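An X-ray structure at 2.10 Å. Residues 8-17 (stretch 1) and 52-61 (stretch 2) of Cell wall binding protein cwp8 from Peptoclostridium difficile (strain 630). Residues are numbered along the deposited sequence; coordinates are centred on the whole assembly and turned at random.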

ATOM      1  N   SER A   8      15.833  10.266   9.948  1.00 52.86           N
ATOM      2  CA  SER A   8      15.048  10.803  11.019  1.00 57.18           C
ATOM      3  C   SER A   8      16.005  11.363  12.098  1.00 57.26           C
ATOM      4  O   SER A   8      17.142  10.908  12.202  1.00 56.58           O
ATOM      5  CB  SER A   8      14.159   9.730  11.624  1.00 52.74           C
ATOM      6  OG  SER A   8      14.970   8.750  12.258  1.00 57.91           O
ATOM      7  N   ALA A   9      15.532  12.328  12.868  1.00 56.62           N
ATOM      8  CA  ALA A   9      16.264  12.890  13.969  1.00 65.21           C
ATOM      9  C   ALA A   9      16.767  11.713  14.871  1.00 70.13           C
ATOM     10  O   ALA A   9      17.960  11.580  15.093  1.00 73.13           O
ATOM     11  CB  ALA A   9      15.351  13.837  14.750  1.00 61.97           C
ATOM     12  N   LYS A  10      15.857  10.855  15.358  1.00 73.84           N
ATOM     13  CA  LYS A  10      16.202   9.715  16.233  1.00 72.61           C
ATOM     14  C   LYS A  10      17.344   8.845  15.667  1.00 69.45           C
ATOM     15  O   LYS A  10      18.183   8.378  16.452  1.00 70.73           O
ATOM     16  CB  LYS A  10      14.930   8.870  16.484  1.00 77.60           C
ATOM     17  CG  LYS A  10      15.185   7.462  17.038  1.00 84.94           C
ATOM     18  CD  LYS A  10      13.846   6.800  17.429  1.00 90.38           C
ATOM     19  CE  LYS A  10      13.536   5.583  16.583  1.00 88.07           C
ATOM     20  NZ  LYS A  10      12.107   5.551  16.128  1.00 86.83           N
ATOM     21  N   ASP A  11      17.427   8.655  14.344  1.00 65.73           N
ATOM     22  CA  ASP A  11      18.489   7.824  13.828  1.00 66.31           C
ATOM     23  C   ASP A  11      19.560   8.672  13.127  1.00 65.59           C
ATOM     24  O   ASP A  11      20.131   8.236  12.114  1.00 65.88           O
ATOM     25  CB  ASP A  11      17.913   6.747  12.885  1.00 72.80           C
ATOM     26  CG  ASP A  11      16.668   6.062  13.451  1.00 81.42           C
ATOM     27  OD1 ASP A  11      16.778   5.393  14.517  1.00 84.63           O
ATOM     28  OD2 ASP A  11      15.593   6.200  12.848  1.00 83.81           O
ATOM     29  N   SER A  12      19.866   9.884  13.676  1.00 61.53           N
ATOM     30  CA  SER A  12      20.873  10.777  13.041  1.00 55.13           C
ATOM     31  C   SER A  12      22.269  10.676  13.682  1.00 52.34           C
ATOM     32  O   SER A  12      23.132  11.448  13.290  1.00 53.06           O
ATOM     33  CB  SER A  12      20.406  12.233  13.083  1.00 50.73           C
ATOM     34  OG  SER A  12      19.984  12.627  14.386  1.00 49.48           O
ATOM     35  N   ALA A  13      22.506   9.732  14.678  1.00 56.56           N
ATOM     36  CA  ALA A  13      23.843   9.552  15.344  1.00 57.53           C
ATOM     37  C   ALA A  13      25.002   9.505  14.345  1.00 62.33           C
ATOM     38  O   ALA A  13      25.995  10.235  14.455  1.00 63.27           O
ATOM     39  CB  ALA A  13      23.839   8.259  16.138  1.00 62.83           C
ATOM     40  N   LYS A  14      24.854   8.639  13.379  1.00 63.02           N
ATOM     41  CA  LYS A  14      25.782   8.383  12.300  1.00 67.90           C
ATOM     42  C   LYS A  14      26.055   9.664  11.508  1.00 71.06           C
ATOM     43  O   LYS A  14      27.201   9.885  11.106  1.00 71.39           O
ATOM     44  CB  LYS A  14      25.159   7.296  11.398  1.00 71.16           C
ATOM     45  CG  LYS A  14      26.027   6.878  10.219  1.00 76.93           C
ATOM     46  CD  LYS A  14      25.513   5.584   9.595  1.00 73.64           C
ATOM     47  N   LEU A  15      25.031  10.550  11.304  1.00 67.78           N
ATOM     48  CA  LEU A  15      25.334  11.735  10.500  1.00 58.15           C
ATOM     49  C   LEU A  15      26.179  12.663  11.350  1.00 49.53           C
ATOM     50  O   LEU A  15      27.184  13.165  10.889  1.00 50.16           O
ATOM     51  CB  LEU A  15      24.021  12.420  10.042  1.00 57.45           C
ATOM     52  CG  LEU A  15      24.277  13.757   9.334  1.00 59.50           C
ATOM     53  CD1 LEU A  15      24.736  13.488   7.920  1.00 55.53           C
ATOM     54  CD2 LEU A  15      22.997  14.596   9.360  1.00 61.70           C
ATOM     55  N   ILE A  16      25.774  12.891  12.575  1.00 43.95           N
ATOM     56  CA  ILE A  16      26.512  13.745  13.474  1.00 47.27           C
ATOM     57  C   ILE A  16      28.071  13.383  13.640  1.00 56.31           C
ATOM     58  O   ILE A  16      28.899  14.291  13.716  1.00 59.30           O
ATOM     59  CB  ILE A  16      25.766  13.592  14.753  1.00 42.38           C
ATOM     60  CG1 ILE A  16      24.348  14.182  14.574  1.00 39.45           C
ATOM     61  CG2 ILE A  16      26.568  14.221  15.911  1.00 38.52           C
ATOM     62  CD1 ILE A  16      23.397  13.933  15.775  1.00 41.03           C
ATOM     63  N   GLU A  17      28.449  12.076  13.686  1.00 63.67           N
ATOM     64  CA  GLU A  17      29.881  11.709  13.826  1.00 68.33           C
ATOM     65  C   GLU A  17      30.515  11.782  12.465  1.00 67.77           C
ATOM     66  O   GLU A  17      31.719  11.948  12.310  1.00 69.16           O
ATOM     67  CB  GLU A  17      30.025  10.299  14.409  1.00 72.95           C
ATOM     68  CG  GLU A  17      30.700  10.314  15.773  1.00 79.89           C
ATOM     69  CD  GLU A  17      32.191  10.608  15.684  1.00 88.13           C
ATOM     70  OE1 GLU A  17      32.922   9.788  15.064  1.00 87.84           O
ATOM     71  OE2 GLU A  17      32.635  11.661  16.237  1.00 91.23           O
ATOM     72  N   ASN A  52      30.130  23.583  15.515  1.00 23.92           N
ATOM     73  CA  ASN A  52      30.877  22.263  15.834  1.00 29.45           C
ATOM     74  C   ASN A  52      29.831  21.173  15.836  1.00 33.93           C
ATOM     75  O   ASN A  52      28.664  21.539  15.653  1.00 36.91           O
ATOM     76  CB  ASN A  52      31.646  22.422  17.210  1.00 27.45           C
ATOM     77  CG  ASN A  52      30.742  22.836  18.396  1.00 30.51           C
ATOM     78  OD1 ASN A  52      29.636  22.364  18.537  1.00 32.89           O
ATOM     79  ND2 ASN A  52      31.132  23.689  19.323  1.00 27.07           N
ATOM     80  N   ALA A  53      30.138  19.834  16.091  1.00 35.67           N
ATOM     81  CA  ALA A  53      29.059  18.888  15.974  1.00 35.84           C
ATOM     82  C   ALA A  53      28.081  19.033  17.018  1.00 34.62           C
ATOM     83  O   ALA A  53      26.914  18.694  16.805  1.00 34.04           O
ATOM     84  CB  ALA A  53      29.569  17.463  15.988  1.00 44.36           C
ATOM     85  N   THR A  54      28.477  19.530  18.173  1.00 30.31           N
ATOM     86  CA  THR A  54      27.440  19.617  19.183  1.00 25.08           C
ATOM     87  C   THR A  54      26.301  20.673  18.745  1.00 28.79           C
ATOM     88  O   THR A  54      25.157  20.501  19.126  1.00 33.46           O
ATOM     89  CB  THR A  54      28.087  20.081  20.569  1.00 31.68           C
ATOM     90  OG1 THR A  54      29.068  19.085  20.930  1.00 29.67           O
ATOM     91  CG2 THR A  54      27.065  20.209  21.756  1.00 21.61           C
ATOM     92  N   GLN A  55      26.616  21.748  18.030  1.00 30.05           N
ATOM     93  CA  GLN A  55      25.499  22.669  17.675  1.00 30.89           C
ATOM     94  C   GLN A  55      24.612  21.864  16.658  1.00 35.25           C
ATOM     95  O   GLN A  55      23.437  22.083  16.613  1.00 35.82           O
ATOM     96  CB  GLN A  55      26.092  23.919  17.002  1.00 29.25           C
ATOM     97  CG  GLN A  55      24.964  24.917  16.444  1.00 31.71           C
ATOM     98  CD  GLN A  55      25.671  26.045  15.777  1.00 30.35           C
ATOM     99  OE1 GLN A  55      26.345  25.915  14.680  1.00 33.14           O
ATOM    100  NE2 GLN A  55      25.813  27.074  16.498  1.00 34.38           N
ATOM    101  N   LEU A  56      25.192  20.849  15.899  1.00 30.83           N
ATOM    102  CA  LEU A  56      24.380  20.126  14.901  1.00 39.93           C
ATOM    103  C   LEU A  56      23.352  19.363  15.700  1.00 45.61           C
ATOM    104  O   LEU A  56      22.100  19.504  15.553  1.00 38.27           O
ATOM    105  CB  LEU A  56      25.257  19.178  13.987  1.00 40.91           C
ATOM    106  CG  LEU A  56      24.403  18.232  13.039  1.00 39.84           C
ATOM    107  CD1 LEU A  56      23.363  19.055  12.229  1.00 40.41           C
ATOM    108  CD2 LEU A  56      25.232  17.547  11.992  1.00 37.82           C
ATOM    109  N   GLN A  57      23.931  18.529  16.628  1.00 47.28           N
ATOM    110  CA  GLN A  57      23.160  17.765  17.599  1.00 46.27           C
ATOM    111  C   GLN A  57      22.045  18.597  18.277  1.00 43.63           C
ATOM    112  O   GLN A  57      20.891  18.124  18.365  1.00 41.42           O
ATOM    113  CB  GLN A  57      24.077  17.284  18.735  1.00 48.17           C
ATOM    114  CG  GLN A  57      23.371  16.363  19.706  1.00 54.50           C
ATOM    115  CD  GLN A  57      23.994  14.980  19.612  1.00 66.09           C
ATOM    116  OE1 GLN A  57      23.397  14.050  19.067  1.00 69.20           O
ATOM    117  NE2 GLN A  57      25.227  14.810  20.150  1.00 70.19           N
ATOM    118  N   ASN A  58      22.382  19.803  18.812  1.00 38.27           N
ATOM    119  CA  ASN A  58      21.344  20.577  19.483  1.00 37.50           C
ATOM    120  C   ASN A  58      20.252  21.024  18.479  1.00 39.83           C
ATOM    121  O   ASN A  58      19.112  21.205  18.911  1.00 44.53           O
ATOM    122  CB  ASN A  58      21.901  21.880  20.155  1.00 36.99           C
ATOM    123  CG  ASN A  58      22.850  21.620  21.356  1.00 40.39           C
ATOM    124  OD1 ASN A  58      23.720  22.462  21.646  1.00 44.66           O
ATOM    125  ND2 ASN A  58      22.705  20.561  22.098  1.00 29.30           N
ATOM    126  N   LYS A  59      20.604  21.333  17.222  1.00 35.94           N
ATOM    127  CA  LYS A  59      19.596  21.811  16.277  1.00 42.75           C
ATOM    128  C   LYS A  59      18.701  20.664  15.931  1.00 43.40           C
ATOM    129  O   LYS A  59      17.476  20.826  15.922  1.00 43.26           O
ATOM    130  CB  LYS A  59      20.279  22.458  15.028  1.00 45.42           C
ATOM    131  CG  LYS A  59      20.832  23.909  15.414  1.00 42.62           C
ATOM    132  CD  LYS A  59      21.349  24.719  14.171  1.00 34.66           C
ATOM    133  CE  LYS A  59      21.919  26.057  14.660  1.00 33.77           C
ATOM    134  NZ  LYS A  59      22.487  26.815  13.524  1.00 37.36           N
ATOM    135  N   ILE A  60      19.290  19.489  15.692  1.00 41.48           N
ATOM    136  CA  ILE A  60      18.502  18.309  15.414  1.00 40.92           C
ATOM    137  C   ILE A  60      17.545  18.000  16.576  1.00 46.00           C
ATOM    138  O   ILE A  60      16.380  17.631  16.320  1.00 48.99           O
ATOM    139  CB  ILE A  60      19.448  17.096  15.148  1.00 43.77           C
ATOM    140  CG1 ILE A  60      20.090  17.168  13.734  1.00 37.09           C
ATOM    141  CG2 ILE A  60      18.640  15.796  15.292  1.00 45.10           C
ATOM    142  CD1 ILE A  60      21.234  16.086  13.584  1.00 37.47           C
ATOM    143  N   ASN A  61      18.007  18.159  17.851  1.00 46.54           N
ATOM    144  CA  ASN A  61      17.164  17.851  19.023  1.00 41.65           C
ATOM    145  C   ASN A  61      16.109  18.872  19.264  1.00 46.06           C
ATOM    146  O   ASN A  61      15.087  18.544  19.853  1.00 49.51           O
ATOM    147  CB  ASN A  61      17.986  17.738  20.261  1.00 47.08           C
ATOM    148  CG  ASN A  61      18.796  16.450  20.241  1.00 51.65           C
ATOM    149  OD1 ASN A  61      19.638  16.252  21.126  1.00 50.56           O
ATOM    150  ND2 ASN A  61      18.606  15.559  19.271  1.00 47.53           N
TER

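What holds the two stretches together? Their shapes do: no hydrogen bond crosses between them, and the contact is a fit of mostly apolar side chains that buries 353 Å² counting both sides. The helix of residues 13-17 runs roughly antiparallel to the helix of residues 53-61, at 152° between their directions, with the axes 10.0 Å apart at closest approach. That spacing leaves room for side chains between the backbones, and the backbones draw nearest at alanines: the CA of Ile-16 lies 6.3 Å from the CA of Ala-53, and the CA of Ala-9 lies 6.0 Å from the CA of Ile-60.

Which bump fills the main hollow? Ile-16 does, with more of its surface covered than any other residue here. Its CA-to-CB bond points sideways, yet chi1 in m and chi2 in t carry its end nearer to the second helix. There it meets a hollow lined by Ala-53, Leu-56, Gln-57 and Ile-60, one face of the helix. At one end of this hollow the small Ala-53 lets the backbone come close, its CB 4.0 Å from Ile-16 O and 4.4 Å from Ile-16 CG2. Along the flank, Ile-16 CG1 lies 4.3 Å from Leu-56 CG, while Leu-56 CD2 reaches to 4.3 Å from Ile-16 CA. The tip of the isoleucine extends along the helix toward the next turn, where its CD1 packs 3.8 Å from Ile-60 CD1.

How does Gln-57 fit beside so apolar a group? It forms a wall rather than a polar link. Its CA-to-CB bond also points sideways, but the end of the chain bends in, placing OE1 3.3 Å from Ile-16 CD1. A methyl carbon offers this oxygen no hydrogen bond, so the approach is simply close packing at the partly exposed border of the contact.

What receives Ile-60, the bump on the other side? Its CA-to-CB bond points toward the first stretch. Its CD1 packs against the tip of Ile-16 and also lies 3.8 Å from Ser-12 OG, while its CG2 sits in a shallow recess between Ala-9 and Ser-12. Here Ala-9 CB lies 3.9 Å from Ile-60 CG2, and Ser-12 OG lies 3.6 Å from the same methyl. Two small residues thus leave space for one branched side chain.

How is that recess kept in shape? Ala-9 to Ser-12 form a type I beta turn, closed by a bond from Ser-12 N to Ala-9 O at 2.9 Å. The Ser-12 hydroxyl, with chi1 in p, turns back to the same carbonyl, its OG donating to Ala-9 O across a very short 2.4 Å. Both ends of the turn are therefore tied together beside the isoleucine methyl, and the serine's polar group is satisfied within its own stretch. Ser-12 O then accepts a bond from Ile-16 N at 3.1 Å, linking the turn to the residue with the most surface covered in the contact.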